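Local atomic coordinates of inositol dehydrogenase (PDB entry 4MKX), a protein that probably oxidises scyllo-inositol with NAD as cofactor, as a Rossmann-fold sugar alcohol dehydrogenase of the Gfo/Idh/MocA family. Residues T38-A43 with A313-I318; D201-F206 with M239-K244; K209-V214 with T335-A340. All coordinates share one frame; numbering follows the deposited sequence.

Interaction 1: residues T38-A43 with A313-I318; sequences TKIQHA and AFVNSI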
loop_
_atom_site.group_PDB
_atom_site.type_symbol
_atom_site.label_atom_id
_atom_site.label_comp_id
_atom_site.label_asym_id
_atom_site.label_seq_id
_atom_site.Cartn_x
_atom_site.Cartn_y
_atom_site.Cartn_z
ATOM N N THR A 38 -30.366 -8.868 -18.463
ATOM C CA THR A 38 -30.354 -9.673 -17.240
ATOM C C THR A 38 -30.297 -8.886 -15.919
ATOM O O THR A 38 -30.799 -9.347 -14.893
ATOM C CB THR A 38 -29.197 -10.692 -17.269
ATOM O OG1 THR A 38 -27.946 -10.007 -17.398
ATOM C CG2 THR A 38 -29.369 -11.659 -18.435
ATOM N N LYS A 39 -29.682 -7.711 -15.938
ATOM C CA LYS A 39 -29.371 -7.024 -14.691
ATOM C C LYS A 39 -30.065 -5.689 -14.497
ATOM O O LYS A 39 -30.228 -5.228 -13.370
ATOM C CB LYS A 39 -27.858 -6.837 -14.574
ATOM C CG LYS A 39 -27.097 -8.147 -14.465
ATOM C CD LYS A 39 -25.599 -7.904 -14.525
ATOM C CE LYS A 39 -24.835 -9.211 -14.652
ATOM N NZ LYS A 39 -25.236 -10.193 -13.604
ATOM N N ILE A 40 -30.462 -5.052 -15.592
ATOM C CA ILE A 40 -30.974 -3.695 -15.496
ATOM C C ILE A 40 -32.464 -3.701 -15.177
ATOM O O ILE A 40 -33.252 -4.400 -15.831
ATOM C CB ILE A 40 -30.675 -2.880 -16.786
ATOM C CG1 ILE A 40 -29.159 -2.752 -16.993
ATOM C CG2 ILE A 40 -31.318 -1.498 -16.717
ATOM C CD1 ILE A 40 -28.424 -2.032 -15.860
ATOM N N GLN A 41 -32.858 -2.925 -14.166
ATOM C CA GLN A 41 -34.264 -2.864 -13.769
ATOM C C GLN A 41 -35.065 -2.084 -14.791
ATOM O O GLN A 41 -34.568 -1.109 -15.345
ATOM C CB GLN A 41 -34.420 -2.137 -12.436
ATOM C CG GLN A 41 -33.691 -2.735 -11.257
ATOM C CD GLN A 41 -33.874 -1.889 -10.009
ATOM O OE1 GLN A 41 -32.926 -1.275 -9.514
ATOM N NE2 GLN A 41 -35.105 -1.832 -9.508
ATOM N N HIS A 42 -36.311 -2.500 -15.006
ATOM C CA HIS A 42 -37.272 -1.779 -15.845
ATOM C C HIS A 42 -36.830 -1.681 -17.296
ATOM O O HIS A 42 -37.167 -0.726 -17.985
ATOM C CB HIS A 42 -37.551 -0.376 -15.298
ATOM C CG HIS A 42 -37.948 -0.353 -13.856
ATOM N ND1 HIS A 42 -38.917 -1.187 -13.336
ATOM C CD2 HIS A 42 -37.512 0.407 -12.823
ATOM C CE1 HIS A 42 -39.056 -0.941 -12.045
ATOM N NE2 HIS A 42 -38.214 0.021 -11.709
ATOM N N ALA A 43 -36.087 -2.677 -17.757
ATOM C CA ALA A 43 -35.620 -2.679 -19.132
ATOM C C ALA A 43 -35.719 -4.065 -19.735
ATOM O O ALA A 43 -35.615 -5.078 -19.039
ATOM C CB ALA A 43 -34.193 -2.172 -19.209
ATOM N N ALA A 313 -28.799 4.400 -15.202
ATOM C CA ALA A 313 -29.079 5.828 -15.193
ATOM C C ALA A 313 -29.828 6.255 -16.458
ATOM O O ALA A 313 -30.705 7.116 -16.405
ATOM C CB ALA A 313 -27.787 6.627 -15.038
ATOM N N PHE A 314 -29.480 5.659 -17.595
ATOM C CA PHE A 314 -30.155 5.986 -18.847
ATOM C C PHE A 314 -31.622 5.573 -18.787
ATOM O O PHE A 314 -32.515 6.362 -19.113
ATOM C CB PHE A 314 -29.434 5.330 -20.023
ATOM C CG PHE A 314 -30.144 5.490 -21.338
ATOM C CD1 PHE A 314 -30.183 6.723 -21.986
ATOM C CD2 PHE A 314 -30.745 4.397 -21.934
ATOM C CE1 PHE A 314 -30.839 6.862 -23.208
ATOM C CE2 PHE A 314 -31.401 4.527 -23.153
ATOM C CZ PHE A 314 -31.436 5.761 -23.794
ATOM N N VAL A 315 -31.866 4.346 -18.340
ATOM C CA VAL A 315 -33.229 3.835 -18.208
ATOM C C VAL A 315 -34.059 4.672 -17.234
ATOM O O VAL A 315 -35.202 5.033 -17.537
ATOM C CB VAL A 315 -33.234 2.346 -17.806
ATOM C CG1 VAL A 315 -34.643 1.889 -17.437
ATOM C CG2 VAL A 315 -32.687 1.495 -18.939
ATOM N N ASN A 316 -33.488 4.988 -16.072
ATOM C CA ASN A 316 -34.175 5.828 -15.092
ATOM C C ASN A 316 -34.429 7.253 -15.584
ATOM O O ASN A 316 -35.409 7.878 -15.185
ATOM C CB ASN A 316 -33.421 5.860 -13.760
ATOM C CG ASN A 316 -33.337 4.496 -13.103
ATOM O OD1 ASN A 316 -33.987 3.545 -13.527
ATOM N ND2 ASN A 316 -32.523 4.393 -12.065
ATOM N N SER A 317 -33.545 7.770 -16.438
ATOM C CA SER A 317 -33.702 9.131 -16.960
ATOM C C SER A 317 -34.966 9.258 -17.803
ATOM O O SER A 317 -35.617 10.303 -17.815
ATOM C CB SER A 317 -32.474 9.568 -17.777
ATOM O OG SER A 317 -32.452 8.973 -19.065
ATOM N N ILE A 318 -35.298 8.187 -18.512
ATOM C CA ILE A 318 -36.496 8.143 -19.343
ATOM C C ILE A 318 -37.737 7.979 -18.476
ATOM O O ILE A 318 -38.730 8.680 -18.663
ATOM C CB ILE A 318 -36.432 6.975 -20.328
ATOM C CG1 ILE A 318 -35.279 7.176 -21.318
ATOM C CG2 ILE A 318 -37.766 6.831 -21.075
ATOM C CD1 ILE A 318 -34.958 5.940 -22.133
HETATM O O HOH W 1 -32.631 1.874 -9.861
#

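Interaction 2: residues D201-F206 with M239-K244; sequences DVIRWF and MQLEDK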
loop_
_atom_site.group_PDB
_atom_site.type_symbol
_atom_site.label_atom_id
_atom_site.label_comp_id
_atom_site.label_asym_id
_atom_site.label_seq_id
_atom_site.Cartn_x
_atom_site.Cartn_y
_atom_site.Cartn_z
ATOM N N ASP A 201 -12.527 13.820 -21.132
ATOM C CA ASP A 201 -13.775 14.064 -20.439
ATOM C C ASP A 201 -13.617 14.200 -18.923
ATOM O O ASP A 201 -14.242 15.057 -18.290
ATOM C CB ASP A 201 -14.774 12.965 -20.767
ATOM C CG ASP A 201 -16.130 13.249 -20.185
ATOM O OD1 ASP A 201 -16.795 14.201 -20.675
ATOM O OD2 ASP A 201 -16.522 12.544 -19.225
ATOM N N VAL A 202 -12.770 13.360 -18.330
ATOM C CA VAL A 202 -12.500 13.456 -16.907
ATOM C C VAL A 202 -11.932 14.826 -16.524
ATOM O O VAL A 202 -12.339 15.410 -15.525
ATOM C CB VAL A 202 -11.543 12.313 -16.439
ATOM C CG1 VAL A 202 -10.701 12.737 -15.262
ATOM C CG2 VAL A 202 -12.339 11.059 -16.120
ATOM N N ILE A 203 -11.020 15.335 -17.334
ATOM C CA ILE A 203 -10.425 16.640 -17.085
ATOM C C ILE A 203 -11.496 17.742 -17.109
ATOM O O ILE A 203 -11.603 18.552 -16.169
ATOM C CB ILE A 203 -9.294 16.896 -18.079
ATOM C CG1 ILE A 203 -8.101 16.013 -17.705
ATOM C CG2 ILE A 203 -8.864 18.360 -18.064
ATOM C CD1 ILE A 203 -7.145 15.757 -18.843
ATOM N N ARG A 204 -12.335 17.723 -18.141
ATOM C CA ARG A 204 -13.402 18.711 -18.261
ATOM C C ARG A 204 -14.415 18.577 -17.136
ATOM O O ARG A 204 -14.866 19.574 -16.575
ATOM C CB ARG A 204 -14.091 18.600 -19.628
ATOM C CG ARG A 204 -13.166 18.873 -20.826
ATOM C CD ARG A 204 -13.910 18.793 -22.159
ATOM N NE ARG A 204 -14.947 19.817 -22.238
ATOM C CZ ARG A 204 -16.250 19.570 -22.120
ATOM N NH1 ARG A 204 -16.685 18.327 -21.926
ATOM N NH2 ARG A 204 -17.116 20.568 -22.188
ATOM N N TRP A 205 -14.755 17.334 -16.794
ATOM C CA TRP A 205 -15.731 17.045 -15.754
ATOM C C TRP A 205 -15.269 17.568 -14.398
ATOM O O TRP A 205 -16.025 18.240 -13.691
ATOM C CB TRP A 205 -15.995 15.526 -15.706
ATOM C CG TRP A 205 -16.986 15.048 -14.694
ATOM C CD1 TRP A 205 -18.224 15.570 -14.441
ATOM C CD2 TRP A 205 -16.848 13.908 -13.833
ATOM N NE1 TRP A 205 -18.853 14.837 -13.457
ATOM C CE2 TRP A 205 -18.034 13.810 -13.073
ATOM C CE3 TRP A 205 -15.840 12.965 -13.633
ATOM C CZ2 TRP A 205 -18.228 12.810 -12.114
ATOM C CZ3 TRP A 205 -16.035 11.973 -12.679
ATOM C CH2 TRP A 205 -17.226 11.902 -11.937
ATOM N N PHE A 206 -14.020 17.285 -14.035
ATOM C CA PHE A 206 -13.525 17.688 -12.719
ATOM C C PHE A 206 -13.322 19.194 -12.587
ATOM O O PHE A 206 -13.561 19.749 -11.520
ATOM C CB PHE A 206 -12.211 16.963 -12.379
ATOM C CG PHE A 206 -12.413 15.635 -11.723
ATOM C CD1 PHE A 206 -12.566 15.545 -10.350
ATOM C CD2 PHE A 206 -12.462 14.473 -12.478
ATOM C CE1 PHE A 206 -12.767 14.315 -9.734
ATOM C CE2 PHE A 206 -12.663 13.238 -11.867
ATOM C CZ PHE A 206 -12.814 13.162 -10.499
ATOM N N MET A 239 -0.954 19.715 -21.612
ATOM C CA MET A 239 -2.070 20.556 -22.025
ATOM C C MET A 239 -2.196 21.725 -21.078
ATOM O O MET A 239 -2.048 21.590 -19.863
ATOM C CB MET A 239 -3.366 19.738 -22.025
ATOM C CG MET A 239 -3.253 18.468 -22.825
ATOM S SD MET A 239 -4.848 17.695 -23.119
ATOM C CE MET A 239 -5.339 17.386 -21.440
ATOM N N GLN A 240 -2.483 22.893 -21.640
ATOM C CA GLN A 240 -2.712 24.061 -20.832
ATOM C C GLN A 240 -4.183 24.375 -21.008
ATOM O O GLN A 240 -4.664 24.477 -22.140
ATOM C CB GLN A 240 -1.885 25.213 -21.377
ATOM C CG GLN A 240 -1.889 26.451 -20.520
ATOM C CD GLN A 240 -0.786 27.407 -20.964
ATOM O OE1 GLN A 240 -0.680 27.733 -22.148
ATOM N NE2 GLN A 240 0.047 27.827 -20.029
ATOM N N LEU A 241 -4.893 24.501 -19.896
ATOM C CA LEU A 241 -6.332 24.771 -19.967
ATOM C C LEU A 241 -6.554 26.284 -19.970
ATOM O O LEU A 241 -5.602 27.051 -19.819
ATOM C CB LEU A 241 -7.057 24.108 -18.802
ATOM C CG LEU A 241 -7.411 22.619 -18.924
ATOM C CD1 LEU A 241 -6.217 21.719 -19.244
ATOM C CD2 LEU A 241 -8.101 22.154 -17.648
ATOM N N GLU A 242 -7.805 26.711 -20.136
ATOM C CA GLU A 242 -8.117 28.134 -20.313
ATOM C C GLU A 242 -7.665 29.062 -19.181
ATOM O O GLU A 242 -7.382 30.240 -19.424
ATOM C CB GLU A 242 -9.620 28.315 -20.556
ATOM C CG GLU A 242 -10.446 28.185 -19.293
ATOM C CD GLU A 242 -11.927 28.134 -19.572
ATOM O OE1 GLU A 242 -12.374 28.759 -20.563
ATOM O OE2 GLU A 242 -12.639 27.456 -18.801
ATOM N N ASP A 243 -7.599 28.553 -17.953
ATOM C CA ASP A 243 -7.206 29.370 -16.811
ATOM C C ASP A 243 -5.774 29.069 -16.377
ATOM O O ASP A 243 -5.383 29.375 -15.252
ATOM C CB ASP A 243 -8.142 29.131 -15.634
ATOM C CG ASP A 243 -8.056 27.717 -15.115
ATOM O OD1 ASP A 243 -7.965 26.799 -15.964
ATOM O OD2 ASP A 243 -8.071 27.534 -13.878
ATOM N N LYS A 244 -5.016 28.480 -17.300
ATOM C CA LYS A 244 -3.615 28.109 -17.101
ATOM C C LYS A 244 -3.467 26.863 -16.225
ATOM O O LYS A 244 -2.385 26.604 -15.701
ATOM C CB LYS A 244 -2.786 29.273 -16.550
ATOM C CG LYS A 244 -2.860 30.544 -17.394
ATOM C CD LYS A 244 -2.115 30.380 -18.698
ATOM C CE LYS A 244 -1.956 31.712 -19.426
ATOM N NZ LYS A 244 -3.131 32.013 -20.282
#

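Interaction 3: residues K209-V214 with T335-A340; sequences KEIDKV and TKAALA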
loop_
_atom_site.group_PDB
_atom_site.type_symbol
_atom_site.label_atom_id
_atom_site.label_comp_id
_atom_site.label_asym_id
_atom_site.label_seq_id
_atom_site.Cartn_x
_atom_site.Cartn_y
_atom_site.Cartn_z
ATOM N N LYS A 209 -13.543 23.398 -16.922
ATOM C CA LYS A 209 -12.791 24.279 -17.808
ATOM C C LYS A 209 -12.496 23.591 -19.142
ATOM O O LYS A 209 -12.604 22.364 -19.240
ATOM C CB LYS A 209 -11.494 24.711 -17.098
ATOM C CG LYS A 209 -11.700 25.116 -15.623
ATOM C CD LYS A 209 -10.393 25.107 -14.791
ATOM C CE LYS A 209 -10.650 25.364 -13.293
ATOM N NZ LYS A 209 -9.406 25.335 -12.436
ATOM N N GLU A 210 -12.149 24.366 -20.175
ATOM C CA GLU A 210 -11.806 23.798 -21.485
ATOM C C GLU A 210 -10.288 23.753 -21.695
ATOM O O GLU A 210 -9.543 24.463 -21.025
ATOM C CB GLU A 210 -12.413 24.598 -22.643
ATOM C CG GLU A 210 -13.939 24.658 -22.687
ATOM C CD GLU A 210 -14.602 23.303 -22.593
ATOM O OE1 GLU A 210 -14.163 22.353 -23.288
ATOM O OE2 GLU A 210 -15.593 23.202 -21.833
ATOM N N ILE A 211 -9.855 22.927 -22.645
ATOM C CA ILE A 211 -8.429 22.799 -22.979
ATOM C C ILE A 211 -8.053 23.818 -24.056
ATOM O O ILE A 211 -8.716 23.900 -25.094
ATOM C CB ILE A 211 -8.103 21.381 -23.478
ATOM C CG1 ILE A 211 -8.409 20.353 -22.376
ATOM C CG2 ILE A 211 -6.646 21.282 -23.918
ATOM C CD1 ILE A 211 -8.795 18.985 -22.891
ATOM N N ASP A 212 -6.981 24.575 -23.812
ATOM C CA ASP A 212 -6.570 25.648 -24.722
ATOM C C ASP A 212 -5.541 25.178 -25.739
ATOM O O ASP A 212 -5.797 25.177 -26.937
ATOM C CB ASP A 212 -6.027 26.841 -23.937
ATOM C CG ASP A 212 -5.704 28.032 -24.833
ATOM O OD1 ASP A 212 -6.355 28.178 -25.889
ATOM O OD2 ASP A 212 -4.808 28.817 -24.474
ATOM N N LYS A 213 -4.358 24.785 -25.274
ATOM C CA LYS A 213 -3.355 24.321 -26.216
ATOM C C LYS A 213 -2.659 23.066 -25.725
ATOM O O LYS A 213 -2.607 22.815 -24.525
ATOM C CB LYS A 213 -2.345 25.420 -26.553
ATOM C CG LYS A 213 -1.683 26.048 -25.361
ATOM C CD LYS A 213 -0.746 27.177 -25.802
ATOM C CE LYS A 213 -1.525 28.395 -26.243
ATOM N NZ LYS A 213 -0.646 29.437 -26.844
ATOM N N VAL A 214 -2.167 22.278 -26.671
ATOM C CA VAL A 214 -1.605 20.965 -26.383
ATOM C C VAL A 214 -0.347 20.710 -27.200
ATOM O O VAL A 214 -0.157 21.265 -28.288
ATOM C CB VAL A 214 -2.613 19.837 -26.717
ATOM C CG1 VAL A 214 -3.929 20.049 -25.986
ATOM C CG2 VAL A 214 -2.862 19.758 -28.212
ATOM N N THR A 335 -13.978 15.027 -28.797
ATOM C CA THR A 335 -13.444 14.710 -30.111
ATOM C C THR A 335 -12.482 15.803 -30.573
ATOM O O THR A 335 -11.424 15.519 -31.137
ATOM C CB THR A 335 -14.580 14.549 -31.126
ATOM O OG1 THR A 335 -15.152 13.249 -30.960
ATOM C CG2 THR A 335 -14.056 14.670 -32.530
ATOM N N LYS A 336 -12.840 17.049 -30.299
ATOM C CA LYS A 336 -12.019 18.175 -30.728
ATOM C C LYS A 336 -10.633 18.125 -30.094
ATOM O O LYS A 336 -9.631 18.272 -30.792
ATOM C CB LYS A 336 -12.696 19.493 -30.375
ATOM C CG LYS A 336 -11.943 20.714 -30.866
ATOM C CD LYS A 336 -12.592 21.998 -30.371
ATOM C CE LYS A 336 -13.939 22.186 -31.012
ATOM N NZ LYS A 336 -13.828 21.978 -32.482
ATOM N N ALA A 337 -10.589 17.915 -28.782
ATOM C CA ALA A 337 -9.306 17.866 -28.066
ATOM C C ALA A 337 -8.478 16.688 -28.546
ATOM O O ALA A 337 -7.259 16.802 -28.699
ATOM C CB ALA A 337 -9.513 17.811 -26.556
ATOM N N ALA A 338 -9.127 15.556 -28.785
ATOM C CA ALA A 338 -8.412 14.385 -29.282
ATOM C C ALA A 338 -7.816 14.632 -30.670
ATOM O O ALA A 338 -6.685 14.234 -30.949
ATOM C CB ALA A 338 -9.325 13.153 -29.280
ATOM N N LEU A 339 -8.575 15.285 -31.547
ATOM C CA LEU A 339 -8.046 15.676 -32.849
ATOM C C LEU A 339 -6.858 16.625 -32.716
ATOM O O LEU A 339 -5.894 16.529 -33.465
ATOM C CB LEU A 339 -9.140 16.343 -33.683
ATOM C CG LEU A 339 -10.266 15.406 -34.110
ATOM C CD1 LEU A 339 -11.340 16.197 -34.822
ATOM C CD2 LEU A 339 -9.721 14.304 -35.009
ATOM N N ALA A 340 -6.949 17.551 -31.768
ATOM C CA ALA A 340 -5.873 18.498 -31.520
ATOM C C ALA A 340 -4.615 17.785 -31.052
ATOM O O ALA A 340 -3.511 18.157 -31.450
ATOM C CB ALA A 340 -6.303 19.538 -30.506
#

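Interaction 1: residues T38-A43 with A313-I318
Q41 and N316 share a water, which donates to Q41 OE1 at 3.2 Å and accepts a weak bond from N316 ND2 at 3.3 Å. The site lies at the edge of the NAD-binding Rossmann fold, where the first beta-alpha-beta crossover runs from helix 27-38 into strand 43-49 through a type II turn, I40 to A43. H42 occupies the third position of this turn with a positive phi of 63°. Helix 304-319 packs on the turn through V315, whose two methyls divide the work. CG1, anti to the backbone N (chi1 170°), rests on two backbone oxygens, Q41 O and H42 O, each 3.7 Å from it. CG2 instead meets methyls, with I40 CG2 and A43 CB each 4.0 Å away. Cut back to an alanine, V315 would lack both branches, and a gap is likely to open under the turn, leaving I40 CG2 and A43 CB without the methyl they rest on. Q312, one turn before N316, ties both sides together: its OE1 takes the Q41 backbone N-H, and its NE2 is bonded to N316 OD1. T38 packs on Q41 of the second subunit, and Q41 on T38 of that subunit. Within the helix, S317 OG donates to F314 O at 2.6 Å, meeting the carbonyl at a C=O...OG angle of 128°.

Interaction 2: residues D201-F206 with M239-K244
I203 sets CG1 beside its backbone N (chi1 -73°) and CG2 anti to that N, parting two methyl-bearing branches that reach L241 and M239 separately. An extended chi2 of 158° carries CD1 outward to M239, whose own chain bends at its last torsion (chi3 -61°) and turns CE in to meet it. The two methyls touch tightly, I203 CD1 to M239 CE at 3.6 Å. The shorter branch takes the second partner, with I203 CG2 lying 3.9 Å from L241 CD2. Both pairs meet at a slant, one helix residue settling against two that point to the same side of the strand, as alternate strand residues do. The contact thereby lays helix 197-207 over a face of the mixed sheet in the C-terminal domain, on strand 234-241 just before its type I turn, L241 to K244. The adjoining strand 246-252 extends the same surface, since A247 and L249 touch both I203 and M239. Charges gather around this layer: R204 pairs with E210 and D330, while D243 bonds to K209 and to R221 of the third subunit. Q240, pointing the other way, reaches N348 of that subunit. Joined by methyl groups alone, helix and strand are held here by shape and burial from water, with no directional bond between the two segments to fix the rotation of one against the other.

Interaction 3: residues K209-V214 with T335-A340
I211 and V214 both turn from strand 211-219 toward helix 328-347 and meet two alanines, A337 and A340, one turn apart. I211 ends on a methyl: its CD1 comes up to A337 CB at 3.9 Å. V214 approaches backbone as well as side chain, its CG2 lying 3.7 Å from A340 O and 4.1 Å from A340 CB. With V214 CG1 anti to the carbonyl carbon (chi1 -55°), CG2 is left in the crowded position between the backbone N and the carbonyl carbon. Residues three apart in a regular strand would point to different faces; here a classic beta bulge, with D212 and K213 both opposite Q240, puts I211 and V214 on one side. The alanines, with only a CB each, let helix and strand come close, the CA atoms of I211 and A337 standing 7.1 Å apart. K213 points away from the helix and packs on W215 of the third subunit. I200 of helix 197-207 touches both I211 and A337, M239 of strand 234-241 packs beside I211 and V214, and on the other flank strand 351-352 joins the sheet through the backbone of V214 and V351.

How the interactions relate
Interactions 2 and 3 form one continuous layer in the C-terminal domain, their centres 9 Å apart. Strands 234-241 and 211-219 are sheet neighbours, probably bonded from D212 N to Q240 O (2.9 Å), and the salt bridge from R204 NE to E210 OE1 (2.9 Å) links helix 197-207 to the loop leading into the next strand. Both sites touch the third subunit, interaction 1 the second. Interaction 1 lies in the Rossmann part, centre to centre about 31 Å from interaction 2 and 33 Å from interaction 3. Helix 304-319 carries interaction 1 and the next helix, 328-347, interaction 3, on opposite sides of the chain's centre. In this cofactor-free structure, all three are packing contacts.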